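Local coordinates for protein protease Do-like 8, chloroplastic (Arabidopsis thaliana, PDB 4IC6) that is probably a serine endopeptidase of the chloroplast thylakoid, a Deg/HtrA protease that joins a trypsin-like domain to a PDZ domain, at residues P201-G206 and G217-I222. The protein carries 1 engineered substitution. Sequence-based numbering, arbitrary orientation.
Sequences PGNAGG and GINTAI. Engineered in segment 201-206: Ala204 (natural residue Ser).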
ATOM      1  N   PRO A 201     -18.454   3.034   9.658  1.00 31.91           N
ATOM      2  CA  PRO A 201     -18.589   4.340  10.328  1.00 35.43           C
ATOM      3  C   PRO A 201     -20.015   4.875  10.279  1.00 34.14           C
ATOM      4  O   PRO A 201     -20.404   5.658  11.139  1.00 33.17           O
ATOM      5  CB  PRO A 201     -17.642   5.237   9.532  1.00 35.42           C
ATOM      6  CG  PRO A 201     -16.572   4.271   9.047  1.00 36.67           C
ATOM      7  CD  PRO A 201     -17.355   3.031   8.673  1.00 32.18           C
ATOM      8  N   GLY A 202     -20.798   4.401   9.315  1.00 32.68           N
ATOM      9  CA  GLY A 202     -22.165   4.850   9.147  1.00 32.31           C
ATOM     10  C   GLY A 202     -23.137   4.229  10.133  1.00 34.49           C
ATOM     11  O   GLY A 202     -24.299   4.634  10.182  1.00 34.58           O
ATOM     12  N   ASN A 203     -22.688   3.244  10.909  1.00 29.42           N
ATOM     13  CA  ASN A 203     -23.545   2.676  11.955  1.00 26.97           C
ATOM     14  C   ASN A 203     -22.848   2.329  13.286  1.00 27.85           C
ATOM     15  O   ASN A 203     -23.477   1.807  14.213  1.00 32.15           O
ATOM     16  CB  ASN A 203     -24.362   1.496  11.423  1.00 25.76           C
ATOM     17  CG  ASN A 203     -23.496   0.315  10.996  1.00 26.27           C
ATOM     18  OD1 ASN A 203     -22.386   0.128  11.489  1.00 30.13           O
ATOM     19  ND2 ASN A 203     -24.005  -0.480  10.056  1.00 27.07           N
ATOM     20  N   ALA A 204     -21.563   2.647  13.386  1.00 30.54           N
ATOM     21  CA  ALA A 204     -20.805   2.420  14.616  1.00 30.78           C
ATOM     22  C   ALA A 204     -21.450   3.177  15.781  1.00 32.28           C
ATOM     23  O   ALA A 204     -21.827   4.344  15.630  1.00 30.06           O
ATOM     24  CB  ALA A 204     -19.344   2.843  14.437  1.00 31.73           C
ATOM     25  N   GLY A 205     -21.586   2.504  16.928  1.00 32.24           N
ATOM     26  CA  GLY A 205     -22.258   3.060  18.102  1.00 31.43           C
ATOM     27  C   GLY A 205     -23.770   2.861  18.103  1.00 33.02           C
ATOM     28  O   GLY A 205     -24.443   3.061  19.134  1.00 33.87           O
ATOM     29  N   GLY A 206     -24.310   2.501  16.939  1.00 30.40           N
ATOM     30  CA  GLY A 206     -25.730   2.265  16.773  1.00 28.21           C
ATOM     31  C   GLY A 206     -26.113   0.850  17.175  1.00 32.08           C
ATOM     32  O   GLY A 206     -25.255   0.041  17.539  1.00 33.50           O
ATOM     33  N   GLY A 217     -27.238  -5.956  20.380  1.00 29.11           N
ATOM     34  CA  GLY A 217     -25.865  -5.512  20.522  1.00 29.37           C
ATOM     35  C   GLY A 217     -25.670  -4.072  20.104  1.00 29.08           C
ATOM     36  O   GLY A 217     -26.598  -3.439  19.609  1.00 30.53           O
ATOM     37  N   ILE A 218     -24.466  -3.551  20.324  1.00 28.90           N
ATOM     38  CA  ILE A 218     -24.062  -2.244  19.805  1.00 28.58           C
ATOM     39  C   ILE A 218     -23.000  -2.418  18.710  1.00 32.44           C
ATOM     40  O   ILE A 218     -21.895  -2.908  18.988  1.00 32.43           O
ATOM     41  CB  ILE A 218     -23.448  -1.365  20.896  1.00 31.31           C
ATOM     42  CG1 ILE A 218     -24.489  -1.050  21.986  1.00 30.38           C
ATOM     43  CG2 ILE A 218     -22.891  -0.061  20.294  1.00 33.74           C
ATOM     44  CD1 ILE A 218     -25.571  -0.070  21.560  1.00 34.23           C
ATOM     45  N   ASN A 219     -23.339  -2.002  17.487  1.00 30.04           N
ATOM     46  CA  ASN A 219     -22.400  -2.018  16.353  1.00 32.04           C
ATOM     47  C   ASN A 219     -21.061  -1.385  16.735  1.00 34.93           C
ATOM     48  O   ASN A 219     -21.003  -0.219  17.166  1.00 33.93           O
ATOM     49  CB  ASN A 219     -22.987  -1.267  15.141  1.00 26.22           C
ATOM     50  CG  ASN A 219     -24.420  -1.653  14.845  1.00 27.59           C
ATOM     51  OD1 ASN A 219     -24.793  -2.806  14.974  1.00 27.76           O
ATOM     52  ND2 ASN A 219     -25.235  -0.676  14.442  1.00 30.11           N
ATOM     53  N   THR A 220     -19.975  -2.129  16.547  1.00 31.61           N
ATOM     54  CA  THR A 220     -18.694  -1.660  17.038  1.00 28.90           C
ATOM     55  C   THR A 220     -17.583  -1.681  16.000  1.00 31.35           C
ATOM     56  O   THR A 220     -17.232  -2.738  15.465  1.00 30.23           O
ATOM     57  CB  THR A 220     -18.300  -2.440  18.316  1.00 26.56           C
ATOM     58  OG1 THR A 220     -19.340  -2.256  19.293  1.00 30.91           O
ATOM     59  CG2 THR A 220     -16.959  -1.968  18.862  1.00 26.58           C
ATOM     60  N   ALA A 221     -17.008  -0.502  15.741  1.00 27.47           N
ATOM     61  CA  ALA A 221     -15.952  -0.375  14.749  1.00 29.86           C
ATOM     62  C   ALA A 221     -14.709  -1.146  15.201  1.00 34.70           C
ATOM     63  O   ALA A 221     -14.374  -1.155  16.387  1.00 33.49           O
ATOM     64  CB  ALA A 221     -15.610   1.082  14.525  1.00 27.55           C
ATOM     65  N   ILE A 222     -14.024  -1.790  14.257  1.00 26.69           N
ATOM     66  CA  ILE A 222     -12.832  -2.580  14.586  1.00 27.81           C
ATOM     67  C   ILE A 222     -11.650  -2.208  13.697  1.00 31.38           C
ATOM     68  O   ILE A 222     -11.809  -1.516  12.695  1.00 33.86           O
ATOM     69  CB  ILE A 222     -13.060  -4.090  14.391  1.00 28.47           C
ATOM     70  CG1 ILE A 222     -13.480  -4.360  12.953  1.00 29.07           C
ATOM     71  CG2 ILE A 222     -14.095  -4.642  15.373  1.00 27.82           C
ATOM     72  CD1 ILE A 222     -13.267  -5.818  12.518  1.00 27.24           C
TER
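The loop carrying the predicted nucleophile position of a trypsin-like protease lies here against strand 215-219, in the second beta-barrel. That position is Ala204, an engineered replacement of the natural serine, so the serine hydroxyl is absent. The loop makes a type II turn from Asn203 to Gly206. Gly205 N donates a hydrogen bond to Asn219 O at 2.8 Å, in the carbonyl plane and nearly straight (164°). Asn219 N returns a hydrogen bond to Gly206 O at 2.8 Å, nearly along the C=O axis but more bent at the hydrogen. Two backbone hydrogen bonds thus hold Asn219 against the turn.

Asn219 CB is directed at the loop, with CG beside the backbone N (chi1 -47°). Asn219 ND2 hydrogen-bonds to Asn203 O at 3.1 Å. The oxygen lies in the amide plane of Asn219, while the donor sits above the carbonyl plane of Asn203. Gly206 N also hydrogen-bonds to Asn203 O, at 2.9 Å, so two donors grip this buried carbonyl. Asn219 ND2 has a further weak hydrogen bond to Pro207 O. The Asn203 side chain crosses that of Asn219 at about a right angle. Asn203 OD1 accepts from Asn200 N, and Asn203 ND2 donates to Ala198 O.

Ile218 lays CG2 beside the carbonyl oxygens of Gly205 and Gly206, 3.7 Å from Gly205 O. Ala204 CB meets Ala221 CB at 4.1 Å. Ala221 also lies near His83 and Asp126, the predicted partners in the charge relay. The arrangement is typical of the nucleophile loop of chymotrypsin-fold proteases, in its HtrA form GNSGG, with the engineered alanine as third residue here.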